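Local coordinates for D-alanyl transferase DltD (Enterococcus faecium TX0133A04, PDB 6PFX), which probably takes part in transferring D-alanine to lipoteichoic acid in the Gram-positive cell envelope, through a domain of the SGNH hydrolase clan, at residues A[289-294]-A[325-330]; A[96-101]-A[285-290]; A[310-315]-A[332-337]; A[77-82]-A[273-278]. All coordinates share one frame; numbering follows the deposited sequence.

In the fold
Contacts 1 and 2 share strand 288-293, which lies between 97-101 and 330-332 in a five-stranded parallel sheet: contact 2 is a regular ladder of backbone bonds, contact 1 a shorter one in which water and an arginine take over. Contact 4 belongs to the helical layer on one side of this sheet and is the closest to the chain's centre; its F275 reaches F100 of contact 2 and F291 of contact 1. All four are largely buried. Contact 3, its centre about 17 Å from the centre of the chain, reaches the exposed Q312 and joins helix 308-323 to a turn by sparse apolar packing edged by water. Neither contact 3 nor contact 4 has a direct hydrogen bond between its segments.

Contact 1 of 4, residues A[289-294]-A[325-330]; sequences VLFIIP and QGFNRI
The carbonyl oxygen of V289 is gripped twice. R329 NH1 donates to V289 O at 3.0 Å, with the oxygen in the plane of the guanidinium although the donor stands well above the plane of the carbonyl. Water 1 donates to the same V289 O at 2.9 Å and accepts from R329 N. The next bond is purely backbone and nearly straight: F291 N reaches R329 O over 3.1 Å at 170°, within the carbonyl plane. I330 then brings its CA to 3.3 Å from F291 O, a CA-H...O contact. This is the start of the parallel ladder between strand 288-293 and the edge strand 330-332, the two ends of a beta-alpha-beta crossover through helix 308-323; F291 pairs with I330, and one step earlier water 1 bridges R329 N and V289 O in place of a direct backbone bond. CG anti to the backbone N lays the aliphatic part of R329 across L290 at about a right angle, CG 3.8 Å from L290 CD1; the bend at chi3 (-65°) then carries NH1 to V289 O. NH2 forms a salt bridge with E288, and NE bonds a glycerol, probably from the crystallisation liquor. F291 directs its ring edge at the face of F327, an offset T-shaped pair with planes at 82°; F291 CE2 comes to 3.6 Å from F327 CD1. Y375 stacks on F327, while V289 CG1 lies over one face of F291, toward its rim. Farther along, I293 and I330 run side by side, I293 CD1 4.0 Å from I330 CG2.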
# COMPACT_ATOMS: atom_id res chain seq x y z
N VAL A 289 5.40 -12.26 0.30
CA VAL A 289 5.28 -10.82 0.49
C VAL A 289 6.37 -10.33 1.42
O VAL A 289 6.68 -10.98 2.42
CB VAL A 289 3.90 -10.43 1.08
CG1 VAL A 289 3.66 -8.92 0.99
CG2 VAL A 289 2.76 -11.19 0.43
N LEU A 290 6.94 -9.17 1.10
CA LEU A 290 7.74 -8.37 2.02
C LEU A 290 6.91 -7.16 2.43
O LEU A 290 6.54 -6.33 1.59
CB LEU A 290 9.06 -7.91 1.38
CG LEU A 290 9.88 -6.88 2.16
CD1 LEU A 290 10.39 -7.43 3.50
CD2 LEU A 290 11.07 -6.34 1.33
N PHE A 291 6.60 -7.07 3.72
CA PHE A 291 5.91 -5.92 4.29
C PHE A 291 6.95 -4.97 4.87
O PHE A 291 7.93 -5.41 5.47
CB PHE A 291 4.93 -6.33 5.39
CG PHE A 291 3.78 -7.17 4.88
CD1 PHE A 291 2.65 -6.56 4.37
CD2 PHE A 291 3.83 -8.55 4.93
CE1 PHE A 291 1.58 -7.32 3.89
CE2 PHE A 291 2.77 -9.33 4.44
CZ PHE A 291 1.64 -8.70 3.93
N ILE A 292 6.74 -3.67 4.67
CA ILE A 292 7.62 -2.61 5.17
C ILE A 292 6.77 -1.67 6.03
O ILE A 292 5.72 -1.20 5.59
CB ILE A 292 8.29 -1.84 4.01
CG1 ILE A 292 9.08 -2.84 3.14
CG2 ILE A 292 9.17 -0.69 4.53
CD1 ILE A 292 9.59 -2.30 1.82
N ILE A 293 7.25 -1.40 7.25
CA ILE A 293 6.58 -0.51 8.19
C ILE A 293 7.50 0.67 8.44
O ILE A 293 8.55 0.51 9.09
CB ILE A 293 6.31 -1.20 9.53
CG1 ILE A 293 5.57 -2.52 9.33
CG2 ILE A 293 5.45 -0.27 10.38
CD1 ILE A 293 5.33 -3.33 10.60
N PRO A 294 7.18 1.85 7.92
CA PRO A 294 8.07 3.00 8.10
C PRO A 294 7.87 3.65 9.45
O PRO A 294 6.80 3.51 10.07
CB PRO A 294 7.59 3.97 7.00
CG PRO A 294 6.10 3.67 6.93
CD PRO A 294 6.05 2.15 7.03
N GLN A 325 -0.50 -15.48 11.18
CA GLN A 325 -1.08 -16.11 10.00
C GLN A 325 -0.04 -16.58 9.00
O GLN A 325 -0.41 -17.11 7.95
CB GLN A 325 -2.05 -15.12 9.34
CG GLN A 325 -3.16 -14.65 10.30
CD GLN A 325 -4.18 -13.80 9.58
OE1 GLN A 325 -5.20 -14.29 9.08
NE2 GLN A 325 -3.92 -12.50 9.52
N GLY A 326 1.24 -16.45 9.32
CA GLY A 326 2.29 -16.99 8.49
C GLY A 326 3.04 -15.99 7.65
O GLY A 326 3.95 -16.40 6.90
N PHE A 327 2.70 -14.71 7.74
CA PHE A 327 3.43 -13.65 7.04
C PHE A 327 4.58 -13.22 7.94
O PHE A 327 4.38 -12.45 8.88
CB PHE A 327 2.49 -12.49 6.75
CG PHE A 327 1.34 -12.82 5.83
CD1 PHE A 327 1.49 -12.74 4.45
CD2 PHE A 327 0.10 -13.17 6.33
CE1 PHE A 327 0.45 -13.00 3.61
CE2 PHE A 327 -0.95 -13.42 5.50
CZ PHE A 327 -0.77 -13.35 4.12
N ASN A 328 5.78 -13.74 7.67
CA ASN A 328 6.89 -13.54 8.59
C ASN A 328 8.03 -12.73 7.97
O ASN A 328 9.09 -12.60 8.59
CB ASN A 328 7.45 -14.88 9.07
CG ASN A 328 6.45 -15.68 9.85
OD1 ASN A 328 6.19 -16.85 9.54
ND2 ASN A 328 5.89 -15.08 10.87
N ARG A 329 7.82 -12.17 6.78
CA ARG A 329 8.84 -11.41 6.06
C ARG A 329 8.45 -9.94 6.16
O ARG A 329 7.62 -9.45 5.38
CB ARG A 329 8.95 -11.87 4.62
CG ARG A 329 10.11 -11.25 3.85
CD ARG A 329 10.10 -11.67 2.39
NE ARG A 329 10.31 -13.09 2.16
CZ ARG A 329 9.34 -13.96 1.92
NH1 ARG A 329 8.07 -13.57 1.94
NH2 ARG A 329 9.62 -15.23 1.69
N ILE A 330 9.05 -9.25 7.12
CA ILE A 330 8.61 -7.92 7.54
C ILE A 330 9.86 -7.10 7.80
O ILE A 330 10.73 -7.51 8.58
CB ILE A 330 7.76 -7.97 8.82
CG1 ILE A 330 6.53 -8.87 8.65
CG2 ILE A 330 7.32 -6.55 9.22
CD1 ILE A 330 5.78 -9.13 9.92
O HOH W 1 5.51 -11.80 4.94

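Contact 2 of 4, residues A[96-101]-A[285-290]; sequences KKVVFI and NHNEVL
V98 and V289 adopt the same rotamer, each with CG1 anti to the backbone N (chi1 179° and -167°), so the two isopropyl groups lie side by side and point the same way. N287 instead sets CG beside its own backbone N (chi1 -69°), which swings its amide toward the start of the neighbouring strand. The setting is the middle of the parallel sheet of an alpha/beta domain of the SGNH hydrolase clan, where strands 97-101 and 288-293 run alongside each other. N287 ND2 donates to K96 O at 2.9 Å, in the carbonyl plane and on a lone pair, and the same amide nitrogen also reaches M93 O. K96 O receives in addition a weak, bent bond from E288 N at 3.4 Å. Beyond this side-chain-assisted start the ladder becomes regular: V98 N meets E288 O at 2.9 Å, and L290 N returns the bond to V98 O over the same length of 2.9 Å. F100 N to L290 O, again 2.9 Å, completes the series, and all three donors approach nearly along the C=O axis. The face bearing V98, F100 and V289 is covered by helix 271-284 through L282 and V278; K97 and L290, on the other face, touch helix 351-365. K97 NZ forms a salt bridge with E367 and E288 OE1 a hydrogen bond with S373. V98 CG2 rests 3.8 Å from N287 CG, crossing the amide obliquely. V289 CG1 lies 4.0 Å from V98 CB and, farther along the strand, 4.2 Å from F100 CB.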
# COMPACT_ATOMS: atom_id res chain seq x y z
N LYS A 96 3.02 -14.61 -7.37
CA LYS A 96 3.99 -13.54 -7.49
C LYS A 96 4.57 -13.12 -6.14
O LYS A 96 3.93 -13.22 -5.09
CB LYS A 96 3.35 -12.32 -8.17
CG LYS A 96 2.99 -12.57 -9.64
CD LYS A 96 2.52 -11.31 -10.34
CE LYS A 96 3.69 -10.38 -10.68
NZ LYS A 96 4.49 -10.72 -11.89
N LYS A 97 5.80 -12.63 -6.19
CA LYS A 97 6.33 -11.85 -5.08
C LYS A 97 5.70 -10.46 -5.07
O LYS A 97 5.38 -9.88 -6.11
CB LYS A 97 7.85 -11.75 -5.19
CG LYS A 97 8.54 -13.09 -4.90
CD LYS A 97 10.04 -12.90 -4.94
CE LYS A 97 10.78 -14.17 -4.62
NZ LYS A 97 10.50 -15.19 -5.67
N VAL A 98 5.53 -9.93 -3.85
CA VAL A 98 4.84 -8.68 -3.58
C VAL A 98 5.62 -7.88 -2.54
O VAL A 98 6.15 -8.44 -1.58
CB VAL A 98 3.42 -8.95 -3.03
CG1 VAL A 98 2.69 -7.65 -2.72
CG2 VAL A 98 2.62 -9.82 -4.00
N VAL A 99 5.69 -6.57 -2.74
CA VAL A 99 6.19 -5.64 -1.73
C VAL A 99 5.01 -4.77 -1.33
O VAL A 99 4.32 -4.23 -2.20
CB VAL A 99 7.34 -4.78 -2.26
CG1 VAL A 99 7.88 -3.80 -1.22
CG2 VAL A 99 8.48 -5.65 -2.70
N PHE A 100 4.78 -4.64 -0.03
CA PHE A 100 3.63 -3.90 0.48
C PHE A 100 4.11 -2.97 1.58
O PHE A 100 4.62 -3.44 2.61
CB PHE A 100 2.58 -4.88 1.02
CG PHE A 100 1.23 -4.25 1.31
CD1 PHE A 100 1.07 -3.41 2.38
CD2 PHE A 100 0.11 -4.53 0.52
CE1 PHE A 100 -0.17 -2.84 2.66
CE2 PHE A 100 -1.13 -3.95 0.79
CZ PHE A 100 -1.26 -3.12 1.85
N ILE A 101 3.90 -1.67 1.41
CA ILE A 101 4.27 -0.67 2.41
C ILE A 101 3.04 -0.36 3.26
O ILE A 101 2.04 0.14 2.73
CB ILE A 101 4.80 0.61 1.75
CG1 ILE A 101 5.79 0.34 0.62
CG2 ILE A 101 5.44 1.51 2.82
CD1 ILE A 101 7.01 -0.35 1.02
N ASN A 285 -3.70 -16.41 -3.16
CA ASN A 285 -2.86 -16.39 -4.34
C ASN A 285 -1.49 -17.04 -4.13
O ASN A 285 -0.70 -17.10 -5.08
CB ASN A 285 -2.55 -14.95 -4.74
CG ASN A 285 -3.68 -14.27 -5.43
OD1 ASN A 285 -4.57 -14.92 -5.99
ND2 ASN A 285 -3.64 -12.95 -5.43
N HIS A 286 -1.18 -17.47 -2.92
CA HIS A 286 0.16 -17.99 -2.60
C HIS A 286 1.25 -16.97 -2.93
O HIS A 286 2.33 -17.32 -3.43
CB HIS A 286 0.39 -19.36 -3.25
CG HIS A 286 -0.69 -20.35 -2.92
ND1 HIS A 286 -0.84 -20.90 -1.67
CD2 HIS A 286 -1.69 -20.86 -3.68
CE1 HIS A 286 -1.88 -21.72 -1.67
NE2 HIS A 286 -2.41 -21.72 -2.88
N ASN A 287 0.98 -15.70 -2.65
CA ASN A 287 1.99 -14.67 -2.82
C ASN A 287 3.00 -14.76 -1.68
O ASN A 287 2.64 -14.95 -0.53
CB ASN A 287 1.36 -13.28 -2.76
CG ASN A 287 0.49 -12.98 -3.94
OD1 ASN A 287 -0.68 -12.64 -3.79
ND2 ASN A 287 1.03 -13.14 -5.13
N GLU A 288 4.27 -14.59 -2.01
CA GLU A 288 5.28 -14.31 -1.00
C GLU A 288 5.40 -12.79 -0.92
O GLU A 288 5.44 -12.11 -1.95
CB GLU A 288 6.62 -14.92 -1.38
CG GLU A 288 6.63 -16.46 -1.33
CD GLU A 288 6.67 -17.02 0.09
OE1 GLU A 288 6.89 -16.27 1.07
OE2 GLU A 288 6.47 -18.25 0.25
N VAL A 289 5.40 -12.26 0.30
CA VAL A 289 5.28 -10.82 0.49
C VAL A 289 6.37 -10.33 1.42
O VAL A 289 6.68 -10.98 2.42
CB VAL A 289 3.90 -10.43 1.08
CG1 VAL A 289 3.66 -8.92 0.99
CG2 VAL A 289 2.76 -11.19 0.43
N LEU A 290 6.94 -9.17 1.10
CA LEU A 290 7.74 -8.37 2.02
C LEU A 290 6.91 -7.16 2.43
O LEU A 290 6.54 -6.33 1.59
CB LEU A 290 9.06 -7.91 1.38
CG LEU A 290 9.88 -6.88 2.16
CD1 LEU A 290 10.39 -7.43 3.50
CD2 LEU A 290 11.07 -6.34 1.33

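Contact 3 of 4, residues A[310-315]-A[332-337]; sequences MLQGFA and DFVNQA
D332, at the end of strand 330-332, opens the turn with CG anti to its backbone N (chi1 175°). Its two carboxylate oxygens divide the work. OD1 accepts from V334 N at 3.0 Å, with the donor somewhat above the carboxylate plane, which makes an Asx turn and holds the chain as it leaves the sheet. OD2 faces the helix: it forms a salt bridge with K319, one turn beyond A315 on helix 308-323, and lies 4.0 Å from A315 CB. F333 still keeps a backbone bond to I293 of the neighbouring strand, so the turn is fastened to the sheet on one flank and packed on the helix on the other. V334, in a short 3-10 segment, carries most of that packing. With CG1 anti to the backbone N (chi1 172°), its two methyls spread along the helix surface. CG2 sits 3.9 Å from A315 CB, whereas CG1 lies 4.1 Å from Q312 CG and also touches L311 CB at 4.3 Å. V334 O accepts from water 2 at 3.0 Å, and that water takes a long bond of 3.3 Å from Q312 NE2 at the end of an extended side chain. No direct hydrogen bond joins the two segments. The join between helix and turn thus rests on one branched side chain set against an apolar patch of the helix made by L311 CB, A315 CB and Q312 CG, with a solvent-mediated link at the exposed Q312 and the D332-K319 salt bridge one turn farther along the helix.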
# COMPACT_ATOMS: atom_id res chain seq x y z
N MET A 310 3.29 4.70 21.15
CA MET A 310 2.06 4.31 20.46
C MET A 310 2.37 3.67 19.11
O MET A 310 1.78 2.64 18.76
CB MET A 310 1.15 5.52 20.27
CG MET A 310 -0.14 5.24 19.52
SD MET A 310 0.03 5.24 17.72
CE MET A 310 0.38 6.98 17.43
N LEU A 311 3.31 4.24 18.36
CA LEU A 311 3.66 3.66 17.06
C LEU A 311 4.26 2.27 17.22
O LEU A 311 4.02 1.38 16.39
CB LEU A 311 4.64 4.58 16.35
CG LEU A 311 4.12 5.93 15.86
CD1 LEU A 311 5.24 6.84 15.35
CD2 LEU A 311 3.08 5.71 14.77
N GLN A 312 5.05 2.06 18.27
CA GLN A 312 5.57 0.73 18.57
C GLN A 312 4.45 -0.25 18.88
O GLN A 312 4.56 -1.44 18.58
CB GLN A 312 6.56 0.81 19.73
CG GLN A 312 7.83 1.50 19.37
CD GLN A 312 8.58 2.06 20.56
OE1 GLN A 312 8.33 1.69 21.71
NE2 GLN A 312 9.50 2.98 20.29
N GLY A 313 3.39 0.22 19.55
CA GLY A 313 2.22 -0.61 19.78
C GLY A 313 1.48 -0.93 18.50
O GLY A 313 1.03 -2.07 18.31
N PHE A 314 1.34 0.05 17.61
CA PHE A 314 0.78 -0.24 16.30
C PHE A 314 1.57 -1.36 15.62
O PHE A 314 1.00 -2.32 15.08
CB PHE A 314 0.74 0.99 15.37
CG PHE A 314 0.58 0.60 13.94
CD1 PHE A 314 -0.67 0.27 13.43
CD2 PHE A 314 1.68 0.50 13.11
CE1 PHE A 314 -0.82 -0.13 12.13
CE2 PHE A 314 1.53 0.09 11.80
CZ PHE A 314 0.28 -0.25 11.32
N ALA A 315 2.90 -1.24 15.63
CA ALA A 315 3.73 -2.23 14.96
C ALA A 315 3.58 -3.60 15.61
O ALA A 315 3.49 -4.61 14.92
CB ALA A 315 5.19 -1.80 14.99
N ASP A 332 10.53 -3.99 9.60
CA ASP A 332 9.93 -3.07 10.56
C ASP A 332 10.95 -1.99 10.87
O ASP A 332 11.96 -2.26 11.53
CB ASP A 332 9.54 -3.84 11.83
CG ASP A 332 9.02 -2.95 12.94
OD1 ASP A 332 8.91 -1.72 12.75
OD2 ASP A 332 8.69 -3.50 14.01
N PHE A 333 10.72 -0.79 10.35
CA PHE A 333 11.62 0.34 10.53
C PHE A 333 11.12 1.37 11.55
O PHE A 333 11.64 2.49 11.60
CB PHE A 333 11.89 1.02 9.18
CG PHE A 333 12.61 0.17 8.17
CD1 PHE A 333 13.75 -0.55 8.51
CD2 PHE A 333 12.17 0.12 6.86
CE1 PHE A 333 14.41 -1.31 7.56
CE2 PHE A 333 12.83 -0.62 5.92
CZ PHE A 333 13.94 -1.34 6.27
N VAL A 334 10.13 1.01 12.38
CA VAL A 334 9.61 1.97 13.35
C VAL A 334 10.72 2.50 14.24
O VAL A 334 10.71 3.66 14.65
CB VAL A 334 8.49 1.30 14.17
CG1 VAL A 334 8.01 2.17 15.33
CG2 VAL A 334 7.33 0.96 13.23
N ASN A 335 11.71 1.66 14.54
CA ASN A 335 12.81 2.08 15.40
C ASN A 335 13.85 2.94 14.68
O ASN A 335 14.86 3.30 15.30
CB ASN A 335 13.48 0.88 16.08
CG ASN A 335 14.36 0.07 15.14
OD1 ASN A 335 14.49 0.36 13.94
ND2 ASN A 335 14.98 -0.97 15.68
N GLN A 336 13.61 3.32 13.42
CA GLN A 336 14.50 4.22 12.69
C GLN A 336 14.01 5.66 12.72
O GLN A 336 14.46 6.49 11.93
CB GLN A 336 14.64 3.73 11.24
CG GLN A 336 15.30 2.37 11.13
CD GLN A 336 16.71 2.40 11.64
OE1 GLN A 336 17.53 3.20 11.19
NE2 GLN A 336 17.01 1.53 12.60
N ALA A 337 13.08 5.96 13.62
CA ALA A 337 12.53 7.31 13.72
C ALA A 337 13.60 8.38 13.89
O ALA A 337 13.45 9.49 13.38
CB ALA A 337 11.55 7.37 14.89
O HOH W 2 10.12 4.48 17.44

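Contact 4 of 4, residues A[77-82]-A[273-278]; sequences TQSLSQ and SDFQLV
D274 OD1 is the best-held polar atom here, gripped by two partners: R146 NE in a salt bridge and Y142 OH in a hydrogen bond. The other oxygen, OD2, binds water 3 at 2.8 Å. D274 belongs to helix 271-284, which packs against the first turn of helix 79-89 in the helical layer on one side of the parallel sheet; helix 271-284 leads into strand 288-293 and helix 79-89 into its neighbour 97-101. Water 3 accepts from L80 N at 3.0 Å, linking the carboxylate to a backbone N-H in the first turn of helix 79-89, two residues after the N-cap Q78. The positive end of that helix dipole, together with R146, would be expected to favour the ionised form of D274. L80 CB lies 4.0 Å from D274 OD2, with L80 CD1 close by, the two side chains crossing obliquely. The backbones come close because S79 is small: its CA is 5.0 Å from that of F275, and its CB lies 3.4 Å from F275 N. With OG anti to its own carbonyl carbon (chi1 -67°), the hydroxyl is carried to the edge of the F275 ring, 3.5 Å from CD1 and in the ring plane. That hydroxyl is hydrogen-bonded to E271, one turn before F275. One turn onward, V278 CG2, set beside its backbone N, closes the other flank of the serine, 3.4 Å from S79 O and 4.0 Å from S79 CB.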
# COMPACT_ATOMS: atom_id res chain seq x y z
N THR A 77 -4.66 5.72 -1.18
CA THR A 77 -4.96 4.30 -1.32
C THR A 77 -4.60 3.59 -0.01
O THR A 77 -3.45 3.66 0.43
CB THR A 77 -4.21 3.65 -2.49
OG1 THR A 77 -2.80 3.78 -2.33
CG2 THR A 77 -4.64 4.27 -3.81
N GLN A 78 -5.59 2.95 0.61
CA GLN A 78 -5.39 2.16 1.82
C GLN A 78 -5.79 0.71 1.54
O GLN A 78 -5.83 0.29 0.38
CB GLN A 78 -6.15 2.77 3.01
CG GLN A 78 -5.85 4.26 3.19
CD GLN A 78 -6.28 4.90 4.53
OE1 GLN A 78 -6.05 6.10 4.73
NE2 GLN A 78 -6.88 4.12 5.44
N SER A 79 -6.08 -0.08 2.58
CA SER A 79 -6.14 -1.53 2.36
C SER A 79 -7.33 -1.94 1.50
O SER A 79 -7.20 -2.84 0.66
CB SER A 79 -6.17 -2.29 3.69
OG SER A 79 -4.94 -2.14 4.37
N LEU A 80 -8.49 -1.32 1.69
CA LEU A 80 -9.68 -1.70 0.93
C LEU A 80 -9.45 -1.47 -0.56
O LEU A 80 -9.71 -2.36 -1.39
CB LEU A 80 -10.88 -0.90 1.43
CG LEU A 80 -12.27 -1.39 1.03
CD1 LEU A 80 -13.28 -0.78 1.98
CD2 LEU A 80 -12.57 -0.99 -0.37
N SER A 81 -8.92 -0.30 -0.93
CA SER A 81 -8.68 -0.03 -2.34
C SER A 81 -7.65 -0.99 -2.91
O SER A 81 -7.81 -1.49 -4.03
CB SER A 81 -8.18 1.41 -2.51
OG SER A 81 -9.20 2.31 -2.16
N GLN A 82 -6.60 -1.29 -2.16
CA GLN A 82 -5.59 -2.17 -2.74
C GLN A 82 -6.06 -3.62 -2.79
O GLN A 82 -5.68 -4.36 -3.69
CB GLN A 82 -4.24 -1.94 -2.09
CG GLN A 82 -3.64 -0.63 -2.67
CD GLN A 82 -2.42 -0.09 -1.96
OE1 GLN A 82 -1.31 -0.16 -2.47
NE2 GLN A 82 -2.63 0.51 -0.79
N SER A 273 -9.11 -4.58 9.84
CA SER A 273 -9.96 -5.55 9.16
C SER A 273 -9.95 -5.36 7.64
O SER A 273 -9.98 -6.36 6.91
CB SER A 273 -11.35 -5.52 9.78
OG SER A 273 -11.28 -5.89 11.16
N ASP A 274 -9.87 -4.12 7.15
CA ASP A 274 -9.63 -3.91 5.72
C ASP A 274 -8.30 -4.55 5.31
O ASP A 274 -8.20 -5.17 4.25
CB ASP A 274 -9.62 -2.42 5.36
CG ASP A 274 -10.97 -1.73 5.55
OD1 ASP A 274 -11.99 -2.39 5.85
OD2 ASP A 274 -11.02 -0.49 5.40
N PHE A 275 -7.27 -4.41 6.16
CA PHE A 275 -5.97 -5.04 5.90
C PHE A 275 -6.10 -6.55 5.87
O PHE A 275 -5.43 -7.21 5.06
CB PHE A 275 -4.97 -4.58 6.99
CG PHE A 275 -3.56 -5.06 6.75
CD1 PHE A 275 -2.86 -4.58 5.68
CD2 PHE A 275 -2.94 -5.96 7.60
CE1 PHE A 275 -1.59 -5.01 5.43
CE2 PHE A 275 -1.65 -6.39 7.34
CZ PHE A 275 -0.98 -5.92 6.25
N GLN A 276 -6.99 -7.11 6.69
CA GLN A 276 -7.21 -8.55 6.65
C GLN A 276 -7.70 -9.02 5.28
O GLN A 276 -7.40 -10.15 4.87
CB GLN A 276 -8.19 -8.98 7.74
CG GLN A 276 -8.36 -10.49 7.81
CD GLN A 276 -7.08 -11.28 8.15
OE1 GLN A 276 -6.11 -10.76 8.70
NE2 GLN A 276 -7.12 -12.55 7.82
N LEU A 277 -8.46 -8.18 4.56
CA LEU A 277 -8.85 -8.53 3.20
C LEU A 277 -7.62 -8.73 2.33
O LEU A 277 -7.54 -9.70 1.57
CB LEU A 277 -9.72 -7.43 2.61
CG LEU A 277 -11.13 -7.27 3.17
CD1 LEU A 277 -11.80 -6.03 2.60
CD2 LEU A 277 -11.95 -8.47 2.77
N VAL A 278 -6.67 -7.79 2.40
CA VAL A 278 -5.41 -7.92 1.67
C VAL A 278 -4.73 -9.24 1.99
O VAL A 278 -4.28 -9.95 1.09
CB VAL A 278 -4.50 -6.72 1.99
CG1 VAL A 278 -3.11 -6.95 1.49
CG2 VAL A 278 -5.12 -5.42 1.44
O HOH W 3 -9.06 0.74 3.83